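Local coordinates for protein STIV B116 (Sulfolobus turreted icosahedral virus, PDB 2J85) that is a DNA-binding protein of a family highly conserved in diverse crenarchaeal viruses, at residues 52-57 / 82-87; 5-10 / 46-51. One frame throughout, in Å; residues are numbered along the deposited sequence.

Contact 1: 52-57 / 82-87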
loop_
_atom_site.group_PDB
_atom_site.type_symbol
_atom_site.label_atom_id
_atom_site.label_comp_id
_atom_site.label_asym_id
_atom_site.label_seq_id
_atom_site.Cartn_x
_atom_site.Cartn_y
_atom_site.Cartn_z
ATOM N N ASP A 52 -16.842 -2.644 -11.204
ATOM C CA ASP A 52 -18.284 -2.595 -10.908
ATOM C C ASP A 52 -18.661 -3.276 -9.583
ATOM O O ASP A 52 -19.580 -2.825 -8.901
ATOM C CB ASP A 52 -19.100 -3.216 -12.064
ATOM C CG ASP A 52 -19.513 -2.190 -13.133
ATOM O OD1 ASP A 52 -19.617 -0.980 -12.822
ATOM O OD2 ASP A 52 -19.770 -2.603 -14.289
ATOM N N SER A 53 -17.957 -4.348 -9.214
ATOM C CA SER A 53 -18.288 -5.083 -7.982
ATOM C C SER A 53 -18.087 -4.197 -6.745
ATOM O O SER A 53 -18.903 -4.198 -5.827
ATOM C CB SER A 53 -17.446 -6.360 -7.847
ATOM O OG SER A 53 -16.856 -6.720 -9.080
ATOM N N THR A 54 -16.990 -3.447 -6.741
ATOM C CA THR A 54 -16.655 -2.559 -5.638
ATOM C C THR A 54 -17.566 -1.344 -5.674
ATOM O O THR A 54 -18.088 -0.920 -4.646
ATOM C CB THR A 54 -15.186 -2.121 -5.715
ATOM O OG1 THR A 54 -14.354 -3.285 -5.819
ATOM C CG2 THR A 54 -14.790 -1.296 -4.480
ATOM N N ILE A 55 -17.772 -0.806 -6.870
ATOM C CA ILE A 55 -18.739 0.265 -7.091
ATOM C C ILE A 55 -20.149 -0.091 -6.617
ATOM O O ILE A 55 -20.776 0.693 -5.932
ATOM C CB ILE A 55 -18.756 0.673 -8.585
ATOM C CG1 ILE A 55 -17.506 1.502 -8.911
ATOM C CG2 ILE A 55 -20.041 1.441 -8.944
ATOM C CD1 ILE A 55 -17.403 2.830 -8.141
ATOM N N ASN A 56 -20.645 -1.267 -6.978
ATOM C CA ASN A 56 -21.978 -1.697 -6.538
ATOM C C ASN A 56 -22.056 -1.839 -5.018
ATOM O O ASN A 56 -23.028 -1.414 -4.410
ATOM C CB ASN A 56 -22.416 -3.012 -7.196
ATOM C CG ASN A 56 -22.587 -2.907 -8.718
ATOM O OD1 ASN A 56 -22.617 -3.931 -9.408
ATOM N ND2 ASN A 56 -22.672 -1.685 -9.244
ATOM N N LEU A 57 -21.034 -2.427 -4.408
ATOM C CA LEU A 57 -20.949 -2.503 -2.940
ATOM C C LEU A 57 -21.009 -1.118 -2.260
ATOM O O LEU A 57 -21.723 -0.921 -1.269
ATOM C CB LEU A 57 -19.646 -3.200 -2.536
ATOM C CG LEU A 57 -19.543 -3.681 -1.084
ATOM C CD1 LEU A 57 -18.747 -4.983 -1.022
ATOM C CD2 LEU A 57 -18.921 -2.627 -0.209
ATOM N N LEU A 82 -9.942 8.523 0.304
ATOM C CA LEU A 82 -10.913 7.760 1.108
ATOM C C LEU A 82 -10.835 6.374 0.557
ATOM O O LEU A 82 -11.037 6.168 -0.646
ATOM C CB LEU A 82 -12.338 8.287 0.926
ATOM C CG LEU A 82 -12.634 9.615 1.591
ATOM C CD1 LEU A 82 -13.932 10.285 1.020
ATOM C CD2 LEU A 82 -12.671 9.424 3.136
ATOM N N ILE A 83 -10.504 5.419 1.412
ATOM C CA ILE A 83 -10.142 4.096 0.939
ATOM C C ILE A 83 -11.091 3.016 1.473
ATOM O O ILE A 83 -11.415 3.003 2.653
ATOM C CB ILE A 83 -8.667 3.763 1.287
ATOM C CG1 ILE A 83 -7.765 4.942 0.883
ATOM C CG2 ILE A 83 -8.265 2.406 0.638
ATOM C CD1 ILE A 83 -6.260 4.719 0.969
ATOM N N ILE A 84 -11.534 2.130 0.571
ATOM C CA ILE A 84 -12.262 0.913 0.942
ATOM C C ILE A 84 -11.368 -0.304 0.645
ATOM O O ILE A 84 -10.932 -0.513 -0.495
ATOM C CB ILE A 84 -13.633 0.777 0.215
ATOM C CG1 ILE A 84 -14.373 -0.488 0.699
ATOM C CG2 ILE A 84 -13.458 0.779 -1.297
ATOM C CD1 ILE A 84 -15.778 -0.704 0.089
HETATM N N MSE A 85 -11.109 -1.098 1.685
HETATM C CA MSE A 85 -10.249 -2.260 1.573
HETATM C C MSE A 85 -11.091 -3.505 1.760
HETATM O O MSE A 85 -11.682 -3.703 2.809
HETATM C CB MSE A 85 -9.158 -2.218 2.638
HETATM C CG MSE A 85 -8.384 -0.918 2.692
HETATM SE SE MSE A 85 -6.543 -1.023 2.068
HETATM C CE MSE A 85 -7.007 -1.806 0.325
ATOM N N ILE A 86 -11.149 -4.337 0.731
ATOM C CA ILE A 86 -11.798 -5.640 0.831
ATOM C C ILE A 86 -10.721 -6.729 0.834
ATOM O O ILE A 86 -9.828 -6.704 -0.002
ATOM C CB ILE A 86 -12.801 -5.844 -0.330
ATOM C CG1 ILE A 86 -13.743 -4.628 -0.424
ATOM C CG2 ILE A 86 -13.606 -7.123 -0.126
ATOM C CD1 ILE A 86 -14.494 -4.517 -1.738
ATOM N N SER A 87 -10.793 -7.647 1.802
ATOM C CA SER A 87 -9.912 -8.842 1.839
ATOM C C SER A 87 -10.223 -9.816 0.681
ATOM O O SER A 87 -9.391 -10.030 -0.210
ATOM C CB SER A 87 -10.005 -9.614 3.174
ATOM O OG SER A 87 -10.751 -8.939 4.168
#
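Four aliphatic side chains make this contact, two from the helix and two from the strand. Leu57 reaches across with its CD2 methyl, which meets CD1 at the tip of Ile84 at 3.7 Å, the two chains crossing obliquely. The Ile84 chain is fully extended, with CG1 anti to the backbone N (chi1 -177°). This carries CD1 toward Leu57 and leaves CG2 to Thr54. There the CG2 methyls of Thr54 and Ile84 lie 4.0 Å apart as the two side chains slide past each other in opposite directions. Ile86 joins more loosely: its CD1 is 4.2 Å from Thr54 CG2 and 4.3 Å from Leu57 CD1. With CG2 anti to the backbone N, Thr54 puts its methyl against Ile84.

Thr54 and Leu57 are three residues apart, so they share one helix face. Ile84 and Ile86, two apart, share one strand face. Ile110 and Phe112 of the neighbouring strand 110-117 also touch Ile84, and Leu90 packs on Leu57. The segment axes stay 11.0 Å apart and cross at 111°. This is apolar helix-on-sheet packing, with the start of helix 52-62 resting on the Ile84 and Ile86 face of a mixed sheet in an alpha/beta fold.

Contact 2: 5-10 / 46-51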
loop_
_atom_site.group_PDB
_atom_site.type_symbol
_atom_site.label_atom_id
_atom_site.label_comp_id
_atom_site.label_asym_id
_atom_site.label_seq_id
_atom_site.Cartn_x
_atom_site.Cartn_y
_atom_site.Cartn_z
ATOM N N PHE A 5 -9.424 11.412 -3.564
ATOM C CA PHE A 5 -9.524 10.202 -4.351
ATOM C C PHE A 5 -10.266 9.086 -3.613
ATOM O O PHE A 5 -9.956 8.770 -2.457
ATOM C CB PHE A 5 -8.124 9.746 -4.742
ATOM C CG PHE A 5 -7.393 10.733 -5.617
ATOM C CD1 PHE A 5 -6.533 11.679 -5.059
ATOM C CD2 PHE A 5 -7.570 10.721 -6.983
ATOM C CE1 PHE A 5 -5.842 12.581 -5.867
ATOM C CE2 PHE A 5 -6.875 11.621 -7.802
ATOM C CZ PHE A 5 -6.027 12.550 -7.249
ATOM N N LEU A 6 -11.254 8.496 -4.278
ATOM C CA LEU A 6 -11.901 7.299 -3.788
ATOM C C LEU A 6 -11.216 6.077 -4.410
ATOM O O LEU A 6 -11.224 5.903 -5.630
ATOM C CB LEU A 6 -13.375 7.316 -4.158
ATOM C CG LEU A 6 -14.157 6.098 -3.669
ATOM C CD1 LEU A 6 -14.199 6.117 -2.118
ATOM C CD2 LEU A 6 -15.542 6.062 -4.294
ATOM N N THR A 7 -10.627 5.233 -3.563
ATOM C CA THR A 7 -9.829 4.095 -4.019
ATOM C C THR A 7 -10.177 2.849 -3.220
ATOM O O THR A 7 -10.632 2.934 -2.069
ATOM C CB THR A 7 -8.291 4.338 -3.849
ATOM O OG1 THR A 7 -7.960 4.342 -2.463
ATOM C CG2 THR A 7 -7.880 5.653 -4.410
ATOM N N ASN A 8 -9.927 1.699 -3.846
ATOM C CA ASN A 8 -10.040 0.418 -3.176
ATOM C C ASN A 8 -8.687 -0.130 -2.730
ATOM O O ASN A 8 -8.594 -1.275 -2.309
ATOM C CB ASN A 8 -10.780 -0.586 -4.054
ATOM C CG ASN A 8 -9.962 -1.073 -5.224
ATOM O OD1 ASN A 8 -8.790 -0.748 -5.362
ATOM N ND2 ASN A 8 -10.592 -1.858 -6.089
ATOM N N ALA A 9 -7.655 0.712 -2.813
ATOM C CA ALA A 9 -6.307 0.360 -2.401
ATOM C C ALA A 9 -5.518 1.585 -1.959
ATOM O O ALA A 9 -5.821 2.697 -2.363
ATOM C CB ALA A 9 -5.581 -0.346 -3.562
ATOM N N PHE A 10 -4.506 1.378 -1.121
ATOM C CA PHE A 10 -3.482 2.392 -0.904
ATOM C C PHE A 10 -2.109 1.846 -1.295
ATOM O O PHE A 10 -1.714 0.749 -0.884
ATOM C CB PHE A 10 -3.396 2.902 0.533
ATOM C CG PHE A 10 -2.312 3.932 0.711
ATOM C CD1 PHE A 10 -2.387 5.137 0.053
ATOM C CD2 PHE A 10 -1.174 3.645 1.428
ATOM C CE1 PHE A 10 -1.378 6.059 0.153
ATOM C CE2 PHE A 10 -0.138 4.571 1.529
ATOM C CZ PHE A 10 -0.241 5.771 0.895
ATOM N N ILE A 46 -12.624 12.652 -6.587
ATOM C CA ILE A 46 -12.305 11.978 -7.831
ATOM C C ILE A 46 -12.434 10.502 -7.542
ATOM O O ILE A 46 -11.762 9.987 -6.670
ATOM C CB ILE A 46 -10.898 12.304 -8.293
ATOM C CG1 ILE A 46 -10.765 13.814 -8.556
ATOM C CG2 ILE A 46 -10.524 11.493 -9.565
ATOM C CD1 ILE A 46 -9.375 14.201 -9.111
ATOM N N ASN A 47 -13.314 9.833 -8.265
ATOM C CA ASN A 47 -13.570 8.408 -8.119
ATOM C C ASN A 47 -12.571 7.625 -8.947
ATOM O O ASN A 47 -12.492 7.805 -10.156
ATOM C CB ASN A 47 -14.989 8.080 -8.609
ATOM C CG ASN A 47 -15.281 6.601 -8.619
ATOM O OD1 ASN A 47 -14.752 5.838 -7.795
ATOM N ND2 ASN A 47 -16.138 6.178 -9.554
ATOM N N ALA A 48 -11.821 6.756 -8.288
ATOM C CA ALA A 48 -10.790 5.941 -8.934
ATOM C C ALA A 48 -11.024 4.449 -8.671
ATOM O O ALA A 48 -10.090 3.663 -8.711
ATOM C CB ALA A 48 -9.406 6.360 -8.424
ATOM N N ILE A 49 -12.255 4.060 -8.363
ATOM C CA ILE A 49 -12.587 2.647 -8.237
ATOM C C ILE A 49 -12.965 2.158 -9.616
ATOM O O ILE A 49 -13.979 2.598 -10.195
ATOM C CB ILE A 49 -13.713 2.400 -7.226
ATOM C CG1 ILE A 49 -13.151 2.550 -5.798
ATOM C CG2 ILE A 49 -14.303 1.004 -7.415
ATOM C CD1 ILE A 49 -14.187 2.663 -4.743
ATOM N N GLY A 50 -12.120 1.273 -10.147
ATOM C CA GLY A 50 -12.220 0.805 -11.526
ATOM C C GLY A 50 -13.153 -0.368 -11.791
ATOM O O GLY A 50 -13.426 -0.669 -12.947
ATOM N N HIS A 51 -13.647 -1.031 -10.744
ATOM C CA HIS A 51 -14.472 -2.242 -10.918
ATOM C C HIS A 51 -15.912 -2.106 -10.412
ATOM O O HIS A 51 -16.164 -1.550 -9.340
ATOM C CB HIS A 51 -13.794 -3.426 -10.240
ATOM C CG HIS A 51 -12.434 -3.722 -10.790
ATOM N ND1 HIS A 51 -12.245 -4.410 -11.970
ATOM C CD2 HIS A 51 -11.200 -3.390 -10.342
ATOM C CE1 HIS A 51 -10.950 -4.501 -12.216
ATOM N NE2 HIS A 51 -10.295 -3.891 -11.245
HETATM O O HOH W 1 -8.985 2.370 -6.736
#
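Phe5 and Ile46 are bridged neighbours on parallel strands, and their side chains lie side by side, pointing the same way. The ring meets Ile46 through CD2 and CE2, and CE2 is 3.8 Å from Ile46 CD1, which approaches obliquely.

Leu6 and Asn47 form the next pair, on the other face. Both have CG anti to the backbone N and point the same way, so Leu6 CD2 comes to 3.6 Å from Asn47 OD1. That oxygen accepts from Ile49 N at 3.1 Å, forming an Asx turn. The bond is nearly straight at the hydrogen, but the donor sits above the amide plane. Beyond the turn Ile49 crosses Leu6 obliquely, its CD1 touching Leu6 CG at 3.6 Å. Phe32 and Leu36 of helix 29-41 also pack on Leu6.

Across these two segments both backbone hydrogen bonds are made by Leu6. Its N donates to Ile46 O at 2.9 Å, and its O accepts from Ala48 N at 2.9 Å. Both donors lie in the carbonyl plane. Past this point the backbones move apart, and a water spans them, donating to Ala48 O at 2.6 Å and accepting from Asn8 N. Thr7 OG1 donates to Ala9 O within the departing loop. The whole is a short parallel strand pair at the edge of the mixed sheet within this chain, followed by an Asx turn at Asn47 on the way to helix 52-62.

From the N terminus, strand 4-7 comes first. Contact 2 closes a loop when strand 45-47 returns to it, after strand 20-27 and helix 29-41. A short linker then leads into helix 52-62, and contact 1 closes the next loop when strand 80-86 passes beneath that helix. The two loops follow in series, neither nested nor crossed. They meet in the sheet, where strand 4-7 lies between 45-47 and 80-86. Ile84 N and Thr7 O, 2.9 Å apart, probably form a hydrogen bond there. Ile49 touches both Thr54 and Ile84, so it joins the edge pair to the helix packing. Together the contacts tie strands 45-47, 4-7 and 80-86 to helix 52-62.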